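Local coordinates for protein dihydroxyacetone kinase (Citrobacter freundii, PDB 1UN8) that phosphorylates dihydroxyacetone at the expense of ATP, yielding dihydroxyacetone phosphate in the oxidative route of glycerol fermentation, and acts as a homodimer, at residues 6-9 / 10-13; 12-15 / 16-20; 57-60 / 61-64; 66-70 / 71-75. All coordinates share one frame; numbering follows the deposited sequence.

Interaction 1: residues 6-9 / 10-13; sequences FNQR and THLV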
loop_
_atom_site.group_PDB
_atom_site.type_symbol
_atom_site.label_atom_id
_atom_site.label_comp_id
_atom_site.label_asym_id
_atom_site.label_seq_id
_atom_site.Cartn_x
_atom_site.Cartn_y
_atom_site.Cartn_z
ATOM N N PHE A 6 -15.254 5.612 3.016
ATOM C CA PHE A 6 -16.260 4.628 3.393
ATOM C C PHE A 6 -17.637 5.243 3.186
ATOM O O PHE A 6 -17.751 6.437 2.894
ATOM C CB PHE A 6 -16.056 4.138 4.842
ATOM C CG PHE A 6 -16.490 5.109 5.913
ATOM C CD1 PHE A 6 -17.785 5.068 6.430
ATOM C CD2 PHE A 6 -15.586 6.028 6.448
ATOM C CE1 PHE A 6 -18.173 5.924 7.466
ATOM C CE2 PHE A 6 -15.962 6.889 7.486
ATOM C CZ PHE A 6 -17.258 6.836 7.996
ATOM N N ASN A 7 -18.678 4.422 3.305
ATOM C CA ASN A 7 -20.050 4.877 3.118
ATOM C C ASN A 7 -20.771 4.851 4.460
ATOM O O ASN A 7 -20.638 5.786 5.246
ATOM C CB ASN A 7 -20.747 3.960 2.121
ATOM C CG ASN A 7 -22.087 4.496 1.669
ATOM O OD1 ASN A 7 -22.539 5.547 2.119
ATOM N ND2 ASN A 7 -22.733 3.768 0.770
ATOM N N GLN A 8 -21.535 3.790 4.717
ATOM C CA GLN A 8 -22.235 3.648 6.000
ATOM C C GLN A 8 -21.268 3.000 6.998
ATOM O O GLN A 8 -20.706 1.939 6.725
ATOM C CB GLN A 8 -23.479 2.759 5.850
ATOM C CG GLN A 8 -24.572 3.352 4.978
ATOM C CD GLN A 8 -25.001 4.740 5.453
ATOM O OE1 GLN A 8 -25.549 4.896 6.555
ATOM N NE2 GLN A 8 -24.747 5.760 4.624
ATOM N N ARG A 9 -21.063 3.625 8.150
ATOM C CA ARG A 9 -20.153 3.047 9.126
ATOM C C ARG A 9 -20.520 1.609 9.471
ATOM O O ARG A 9 -19.648 0.740 9.513
ATOM C CB ARG A 9 -20.120 3.873 10.416
ATOM C CG ARG A 9 -19.215 3.277 11.497
ATOM C CD ARG A 9 -17.769 3.201 11.025
ATOM N NE ARG A 9 -16.883 2.593 12.015
ATOM C CZ ARG A 9 -16.793 1.283 12.235
ATOM N NH1 ARG A 9 -17.531 0.441 11.530
ATOM N NH2 ARG A 9 -15.969 0.811 13.164
ATOM N N THR A 10 -21.806 1.355 9.710
ATOM C CA THR A 10 -22.249 0.015 10.077
ATOM C C THR A 10 -22.060 -1.039 8.990
ATOM O O THR A 10 -22.044 -2.232 9.296
ATOM C CB THR A 10 -23.745 -0.015 10.547
ATOM O OG1 THR A 10 -24.614 0.329 9.461
ATOM C CG2 THR A 10 -23.965 0.964 11.692
ATOM N N HIS A 11 -21.900 -0.621 7.734
ATOM C CA HIS A 11 -21.702 -1.579 6.634
ATOM C C HIS A 11 -20.236 -1.697 6.210
ATOM O O HIS A 11 -19.901 -2.474 5.307
ATOM C CB HIS A 11 -22.541 -1.173 5.418
ATOM C CG HIS A 11 -24.022 -1.235 5.654
ATOM N ND1 HIS A 11 -24.944 -0.790 4.729
ATOM C CD2 HIS A 11 -24.740 -1.693 6.709
ATOM C CE1 HIS A 11 -26.164 -0.969 5.205
ATOM N NE2 HIS A 11 -26.067 -1.517 6.403
ATOM N N LEU A 12 -19.378 -0.924 6.873
ATOM C CA LEU A 12 -17.944 -0.865 6.588
ATOM C C LEU A 12 -17.307 -2.224 6.321
ATOM O O LEU A 12 -16.849 -2.495 5.198
ATOM C CB LEU A 12 -17.227 -0.171 7.760
ATOM C CG LEU A 12 -15.776 0.360 7.764
ATOM C CD1 LEU A 12 -14.868 -0.478 6.880
ATOM C CD2 LEU A 12 -15.765 1.796 7.320
ATOM N N VAL A 13 -17.259 -3.072 7.346
ATOM C CA VAL A 13 -16.650 -4.388 7.196
ATOM C C VAL A 13 -17.309 -5.204 6.092
ATOM O O VAL A 13 -16.621 -5.857 5.303
ATOM C CB VAL A 13 -16.709 -5.184 8.506
ATOM C CG1 VAL A 13 -16.258 -6.618 8.261
ATOM C CG2 VAL A 13 -15.827 -4.516 9.552
HETATM O O HOH W 1 -18.613 -2.392 9.715
#
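Phe6 and Leu12 are brought together by two different first torsions: Phe6 holds CG between its backbone N and carbonyl carbon (chi1 76°), whereas Leu12 swings CG opposite its own N (chi1 -167°) and so carries CD2 back to the aromatic residue. Leu12 CD2 touches Phe6 at the root of its ring, 3.4 Å from Phe6 CB, and the two side chains cross at about a right angle. Arg9 meets the same leucine at its CB. The arginine chain folds at chi2, leaving Arg9 NH1 3.8 Å from Leu12 CB, while NH1 itself forms a salt bridge with Asp81. A water lies in the guanidinium plane at its edge; it accepts from Val13 N at 2.8 Å and donates weakly to Arg9 O.

The backbone supplies two successive turns of the i to i+3 kind. His11 N donates to Gln8 O at 3.0 Å, a bond bent to 142° at the hydrogen, and Leu12 N donates to Arg9 O at 3.1 Å. Gln8 and His11 run side by side on the outer surface, with His11 ND1 4.0 Å from Gln8 CB.

Residues 6-11 lead into helix 12-22, which begins at Leu12. Phe6 and Leu12 pack on Ile271 in helix 266-277 of the second subunit, and Asn7 OD1 bonds Asn232 ND2 of that subunit, while the Asp81 salt bridge fastens Arg9 to the loop just beyond strand 76-80.

Interaction 2: residues 12-15 / 16-20; sequences LVSD and VIDGA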
loop_
_atom_site.group_PDB
_atom_site.type_symbol
_atom_site.label_atom_id
_atom_site.label_comp_id
_atom_site.label_asym_id
_atom_site.label_seq_id
_atom_site.Cartn_x
_atom_site.Cartn_y
_atom_site.Cartn_z
ATOM N N LEU A 12 -19.378 -0.924 6.873
ATOM C CA LEU A 12 -17.944 -0.865 6.588
ATOM C C LEU A 12 -17.307 -2.224 6.321
ATOM O O LEU A 12 -16.849 -2.495 5.198
ATOM C CB LEU A 12 -17.227 -0.171 7.760
ATOM C CG LEU A 12 -15.776 0.360 7.764
ATOM C CD1 LEU A 12 -14.868 -0.478 6.880
ATOM C CD2 LEU A 12 -15.765 1.796 7.320
ATOM N N VAL A 13 -17.259 -3.072 7.346
ATOM C CA VAL A 13 -16.650 -4.388 7.196
ATOM C C VAL A 13 -17.309 -5.204 6.092
ATOM O O VAL A 13 -16.621 -5.857 5.303
ATOM C CB VAL A 13 -16.709 -5.184 8.506
ATOM C CG1 VAL A 13 -16.258 -6.618 8.261
ATOM C CG2 VAL A 13 -15.827 -4.516 9.552
ATOM N N SER A 14 -18.639 -5.168 6.032
ATOM C CA SER A 14 -19.341 -5.909 4.997
ATOM C C SER A 14 -18.924 -5.426 3.611
ATOM O O SER A 14 -18.702 -6.233 2.701
ATOM C CB SER A 14 -20.847 -5.747 5.144
ATOM O OG SER A 14 -21.510 -6.480 4.128
ATOM N N ASP A 15 -18.815 -4.115 3.439
ATOM C CA ASP A 15 -18.402 -3.599 2.142
ATOM C C ASP A 15 -16.977 -4.060 1.774
ATOM O O ASP A 15 -16.685 -4.352 0.603
ATOM C CB ASP A 15 -18.505 -2.066 2.122
ATOM C CG ASP A 15 -19.953 -1.573 2.255
ATOM O OD1 ASP A 15 -20.872 -2.289 1.805
ATOM O OD2 ASP A 15 -20.174 -0.464 2.790
ATOM N N VAL A 16 -16.091 -4.141 2.768
ATOM C CA VAL A 16 -14.720 -4.582 2.527
ATOM C C VAL A 16 -14.746 -6.014 2.007
ATOM O O VAL A 16 -14.040 -6.365 1.070
ATOM C CB VAL A 16 -13.861 -4.523 3.837
ATOM C CG1 VAL A 16 -12.567 -5.304 3.665
ATOM C CG2 VAL A 16 -13.544 -3.085 4.181
ATOM N N ILE A 17 -15.568 -6.846 2.631
ATOM C CA ILE A 17 -15.699 -8.246 2.242
ATOM C C ILE A 17 -16.174 -8.349 0.773
ATOM O O ILE A 17 -15.572 -9.070 -0.039
ATOM C CB ILE A 17 -16.696 -8.982 3.182
ATOM C CG1 ILE A 17 -16.164 -8.960 4.634
ATOM C CG2 ILE A 17 -16.970 -10.399 2.627
ATOM C CD1 ILE A 17 -15.980 -10.288 5.282
ATOM N N ASP A 18 -17.241 -7.618 0.431
ATOM C CA ASP A 18 -17.754 -7.636 -0.944
ATOM C C ASP A 18 -16.633 -7.275 -1.917
ATOM O O ASP A 18 -16.430 -7.945 -2.941
ATOM C CB ASP A 18 -18.936 -6.667 -1.104
ATOM C CG ASP A 18 -20.200 -7.170 -0.404
ATOM O OD1 ASP A 18 -20.396 -8.404 -0.355
ATOM O OD2 ASP A 18 -21.005 -6.349 0.088
ATOM N N GLY A 19 -15.886 -6.231 -1.588
ATOM C CA GLY A 19 -14.797 -5.844 -2.457
ATOM C C GLY A 19 -13.734 -6.916 -2.585
ATOM O O GLY A 19 -13.163 -7.097 -3.662
ATOM N N ALA A 20 -13.457 -7.633 -1.502
ATOM C CA ALA A 20 -12.426 -8.675 -1.528
ATOM C C ALA A 20 -12.825 -9.811 -2.453
ATOM O O ALA A 20 -12.001 -10.381 -3.166
ATOM C CB ALA A 20 -12.197 -9.211 -0.124
HETATM O O HOH W 2 -21.612 -4.748 2.001
#
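The carboxylates of Asp15 and Asp18, one helical turn apart, face a common water with one oxygen each. Asp15 OD1 and Asp18 OD2 are 4.4 Å from one another, and the water donates to both, at 2.6 Å in each case. Above the plane of the Asp18 carboxylate sits the carbonyl oxygen Ser14 O, 3.6 Å from Asp18 CG. Ser14 has OG opposite its backbone N (chi1 180°), which turns the hydroxyl to the same side of the helix; there OG donates to the water at 2.7 Å and is also hydrogen-bonded to Arg31 NH1. One water thus spends both protons on the two acids and takes a third from the serine.

Beneath this polar cluster run ordinary alpha-helical i to i+4 bonds, of which Asp18 N to Ser14 O is the straightest, with 169° at the hydrogen. The apolar sides of the helix are built in the same spacing. Leu12 CD1 lies alongside Val16 CG2 at 4.0 Å, both residues packing on Ile271 of the second subunit, and Val13 CG1 comes within 4.3 Å of Ile17 CG1 where these two residues meet Cys79 of strand 76-80.

Two acids so close would probably make it harder for both to be ionised. Here Asp15 OD1 forms a salt bridge with Arg274 NE of the second subunit and Asp18 OD1 one with Arg31 NH1, so both carboxylates are probably charged, and the shared water should soften what repulsion remains while linking a dimer salt bridge to one inside the subunit.

Interaction 3: residues 57-60 / 61-64; sequences GGSG and HEPA
Gly60 and Glu62 form the tight part of this turn. The glutamate chain folds at chi2 (73°), which brings the carboxylate back to Gly60, and Glu62 OE2 accepts the amide hydrogen of Gly60 N at 3.0 Å. The bond is fairly straight, 159° at the hydrogen, and reaches OE2 from the syn side, somewhat out of the carboxylate plane. The same group is packed closely against the backbone it bonds, with Glu62 OE1 3.1 Å from Gly60 CA and Glu62 OE2 3.5 Å from Ser59 CB. At the positive phi of Gly60 (110°) a CB would be jammed against the carbonyl oxygen of Ser59.

His61 makes the other close approach. Ser59 O lies over one face of its imidazole, and His61 CD2 comes within 3.4 Å of Gly58 O. The rotation of the ring is fixed by ND1, which is hydrogen-bonded to Thr296 O. The looser side of the contact is marked by Gly58 and Glu62, which remain partly exposed, whereas Ser59, Gly60 and His61 are buried. A cis peptide precedes Pro63, and Ala64 N returns to His61 O at 2.9 Å to round off the bend.

Gly58, Ser59, Gly60 and His61 all bind the substrate, and the imidazole of His61 meets that of His220, which forms the hemiaminal intermediate. The arrangement is a glycine-rich substrate-binding loop at the C-terminal end of strand 52-59, beside Lys109 at the end of strand 104-109.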
loop_
_atom_site.group_PDB
_atom_site.type_symbol
_atom_site.label_atom_id
_atom_site.label_comp_id
_atom_site.label_asym_id
_atom_site.label_seq_id
_atom_site.Cartn_x
_atom_site.Cartn_y
_atom_site.Cartn_z
ATOM N N GLY A 57 -10.751 -12.312 13.466
ATOM C CA GLY A 57 -10.505 -11.329 14.500
ATOM C C GLY A 57 -11.026 -9.994 13.996
ATOM O O GLY A 57 -11.730 -9.945 12.982
ATOM N N GLY A 58 -10.686 -8.912 14.691
ATOM C CA GLY A 58 -11.159 -7.602 14.279
ATOM C C GLY A 58 -10.675 -7.275 12.886
ATOM O O GLY A 58 -9.641 -7.783 12.468
ATOM N N SER A 59 -11.402 -6.432 12.162
ATOM C CA SER A 59 -10.988 -6.068 10.811
ATOM C C SER A 59 -10.066 -4.843 10.808
ATOM O O SER A 59 -9.868 -4.192 11.834
ATOM C CB SER A 59 -12.218 -5.801 9.940
ATOM O OG SER A 59 -13.053 -6.945 9.898
ATOM N N GLY A 60 -9.513 -4.529 9.646
ATOM C CA GLY A 60 -8.613 -3.402 9.547
ATOM C C GLY A 60 -7.194 -3.889 9.317
ATOM O O GLY A 60 -6.251 -3.094 9.343
ATOM N N HIS A 61 -7.056 -5.187 8.931
ATOM C CA HIS A 61 -5.718 -5.749 8.730
ATOM C C HIS A 61 -5.684 -6.408 7.384
ATOM O O HIS A 61 -4.781 -7.206 7.122
ATOM C CB HIS A 61 -5.307 -6.797 9.789
ATOM C CG HIS A 61 -5.584 -6.389 11.197
ATOM N ND1 HIS A 61 -5.045 -5.249 11.757
ATOM C CD2 HIS A 61 -6.340 -6.965 12.162
ATOM C CE1 HIS A 61 -5.454 -5.138 13.010
ATOM N NE2 HIS A 61 -6.243 -6.164 13.281
ATOM N N GLU A 62 -6.668 -6.080 6.541
ATOM C CA GLU A 62 -6.756 -6.605 5.188
ATOM C C GLU A 62 -5.410 -6.407 4.497
ATOM O O GLU A 62 -4.744 -5.372 4.730
ATOM C CB GLU A 62 -7.822 -5.832 4.423
ATOM C CG GLU A 62 -9.222 -5.987 4.983
ATOM C CD GLU A 62 -9.432 -5.233 6.284
ATOM O OE1 GLU A 62 -8.630 -4.344 6.585
ATOM O OE2 GLU A 62 -10.409 -5.534 7.012
ATOM N N PRO A 63 -4.988 -7.351 3.650
ATOM C CA PRO A 63 -5.728 -8.573 3.291
ATOM C C PRO A 63 -5.946 -9.690 4.324
ATOM O O PRO A 63 -6.611 -10.686 3.970
ATOM C CB PRO A 63 -4.916 -9.143 2.117
ATOM C CG PRO A 63 -3.524 -8.654 2.389
ATOM C CD PRO A 63 -3.695 -7.267 2.951
ATOM N N ALA A 64 -5.430 -9.571 5.541
ATOM C CA ALA A 64 -5.696 -10.609 6.543
ATOM C C ALA A 64 -7.128 -10.414 6.989
ATOM O O ALA A 64 -7.543 -9.280 7.164
ATOM C CB ALA A 64 -4.765 -10.449 7.729
#

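Interaction 4: residues 66-70 / 71-75; sequences VGFIG and KGMLT
Gly70 and Met73 close a type II beta turn, in which Met73 N donates to Gly70 O at 2.7 Å and Gly72, with its positive phi, takes the third position. Next to it, Leu74 bonds through its N and its O to the residues before and after Ile69, in the pattern of a single parallel-type bridge: Gly70 N donates to Leu74 O at 2.8 Å, with 167° at the hydrogen, and Leu74 N meets Phe68 O in a weaker, strongly bent bond.

Side chains meet beside the bridge. Phe68 and Met73 run side by side; Met73 CE is 3.8 Å from Phe68 CB, and Met73 SD is 5.3 Å from the Phe68 ring centroid, an oblique Met-aromatic contact. A bend at chi3 (94°) turns the methyl back to the base of the phenylalanine. Ile69 and Leu74 instead cross at about a right angle, with Ile69 CG1 and Leu74 CB 3.9 Å apart.

Farther out, helix 155-167 covers the Phe68 and Met73 side through Ile156 and His159, while Ile69 rests on Val41 and Arg43 of strand 40-43. Thr75 OG1 bonds Val53 N, fixing the outgoing chain beside strand 52-59. At the bridge itself, Ile69 CA makes a CA-H...O contact with Leu74 O at 3.3 Å.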
loop_
_atom_site.group_PDB
_atom_site.type_symbol
_atom_site.label_atom_id
_atom_site.label_comp_id
_atom_site.label_asym_id
_atom_site.label_seq_id
_atom_site.Cartn_x
_atom_site.Cartn_y
_atom_site.Cartn_z
ATOM N N VAL A 66 -9.089 -12.740 5.199
ATOM C CA VAL A 66 -9.821 -13.186 4.014
ATOM C C VAL A 66 -8.887 -13.458 2.822
ATOM O O VAL A 66 -9.144 -14.342 2.018
ATOM C CB VAL A 66 -10.872 -12.139 3.611
ATOM C CG1 VAL A 66 -11.473 -12.488 2.290
ATOM C CG2 VAL A 66 -11.945 -11.982 4.692
ATOM N N GLY A 67 -7.804 -12.690 2.718
ATOM C CA GLY A 67 -6.835 -12.830 1.643
ATOM C C GLY A 67 -6.002 -14.095 1.750
ATOM O O GLY A 67 -5.247 -14.454 0.826
ATOM N N PHE A 68 -6.127 -14.791 2.872
ATOM C CA PHE A 68 -5.421 -16.056 3.022
ATOM C C PHE A 68 -6.349 -17.245 3.178
ATOM O O PHE A 68 -6.012 -18.247 3.804
ATOM C CB PHE A 68 -4.337 -15.938 4.087
ATOM C CG PHE A 68 -3.494 -14.736 3.882
ATOM C CD1 PHE A 68 -3.680 -13.600 4.674
ATOM C CD2 PHE A 68 -2.522 -14.718 2.892
ATOM C CE1 PHE A 68 -2.914 -12.463 4.502
ATOM C CE2 PHE A 68 -1.760 -13.598 2.709
ATOM C CZ PHE A 68 -1.959 -12.440 3.540
ATOM N N ILE A 69 -7.532 -17.112 2.597
ATOM C CA ILE A 69 -8.514 -18.191 2.581
ATOM C C ILE A 69 -8.318 -18.914 1.241
ATOM O O ILE A 69 -8.199 -18.270 0.194
ATOM C CB ILE A 69 -9.954 -17.625 2.663
ATOM C CG1 ILE A 69 -10.273 -17.151 4.074
ATOM C CG2 ILE A 69 -10.982 -18.666 2.184
ATOM C CD1 ILE A 69 -11.561 -16.372 4.143
ATOM N N GLY A 70 -8.281 -20.239 1.279
ATOM C CA GLY A 70 -8.123 -21.043 0.077
ATOM C C GLY A 70 -7.253 -22.275 0.255
ATOM O O GLY A 70 -6.601 -22.460 1.308
ATOM N N LYS A 71 -7.288 -23.002 -0.808
ATOM C CA LYS A 71 -6.503 -24.227 -0.835
ATOM C C LYS A 71 -5.068 -24.001 -0.354
ATOM O O LYS A 71 -4.349 -23.152 -0.883
ATOM C CB LYS A 71 -6.514 -24.782 -2.260
ATOM C CG LYS A 71 -5.844 -26.128 -2.435
ATOM C CD LYS A 71 -5.889 -26.552 -3.897
ATOM C CE LYS A 71 -5.232 -27.903 -4.108
ATOM N NZ LYS A 71 -5.204 -28.248 -5.557
ATOM N N GLY A 72 -4.658 -24.754 0.663
ATOM C CA GLY A 72 -3.311 -24.618 1.196
ATOM C C GLY A 72 -3.215 -23.692 2.403
ATOM O O GLY A 72 -2.154 -23.601 3.038
ATOM N N MET A 73 -4.315 -22.996 2.708
ATOM C CA MET A 73 -4.362 -22.076 3.841
ATOM C C MET A 73 -5.725 -22.054 4.518
ATOM O O MET A 73 -6.412 -23.071 4.580
ATOM C CB MET A 73 -3.976 -20.650 3.410
ATOM C CG MET A 73 -2.495 -20.482 3.109
ATOM S SD MET A 73 -1.941 -18.777 2.806
ATOM C CE MET A 73 -1.397 -18.312 4.450
ATOM N N LEU A 74 -6.111 -20.886 5.020
ATOM C CA LEU A 74 -7.369 -20.728 5.732
ATOM C C LEU A 74 -8.597 -21.309 5.055
ATOM O O LEU A 74 -8.756 -21.200 3.842
ATOM C CB LEU A 74 -7.592 -19.246 6.034
ATOM C CG LEU A 74 -7.278 -18.794 7.466
ATOM C CD1 LEU A 74 -6.061 -19.524 8.014
ATOM C CD2 LEU A 74 -7.069 -17.284 7.471
ATOM N N THR A 75 -9.461 -21.930 5.857
ATOM C CA THR A 75 -10.701 -22.528 5.368
ATOM C C THR A 75 -11.784 -21.469 5.427
ATOM O O THR A 75 -12.647 -21.396 4.562
ATOM C CB THR A 75 -11.131 -23.729 6.236
ATOM O OG1 THR A 75 -10.187 -24.795 6.076
ATOM C CG2 THR A 75 -12.514 -24.216 5.838
#

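Overall arrangement
Every one of the four contacts closes locally, and they follow one another along the chain without nesting or crossing, except that interactions 1 and 2 overlap at Leu12 and Val13, where the N-terminal lead-in becomes helix 12-22. Interaction 3 opens on the end of strand 52-59, and interaction 4 closes a later turn in the connection to strand 76-80, its neighbour in one mixed sheet. Helix 12-22 runs alongside: Val13 packs on Ser59, Val16 on Glu62, and Ala20 on Val66. Pro63 and Phe68 then join interaction 3 to interaction 4. Interactions 1 to 3 also touch the second subunit, so the substrate loop lies close to the dimer interface, whereas 66-75 stays within its own subunit.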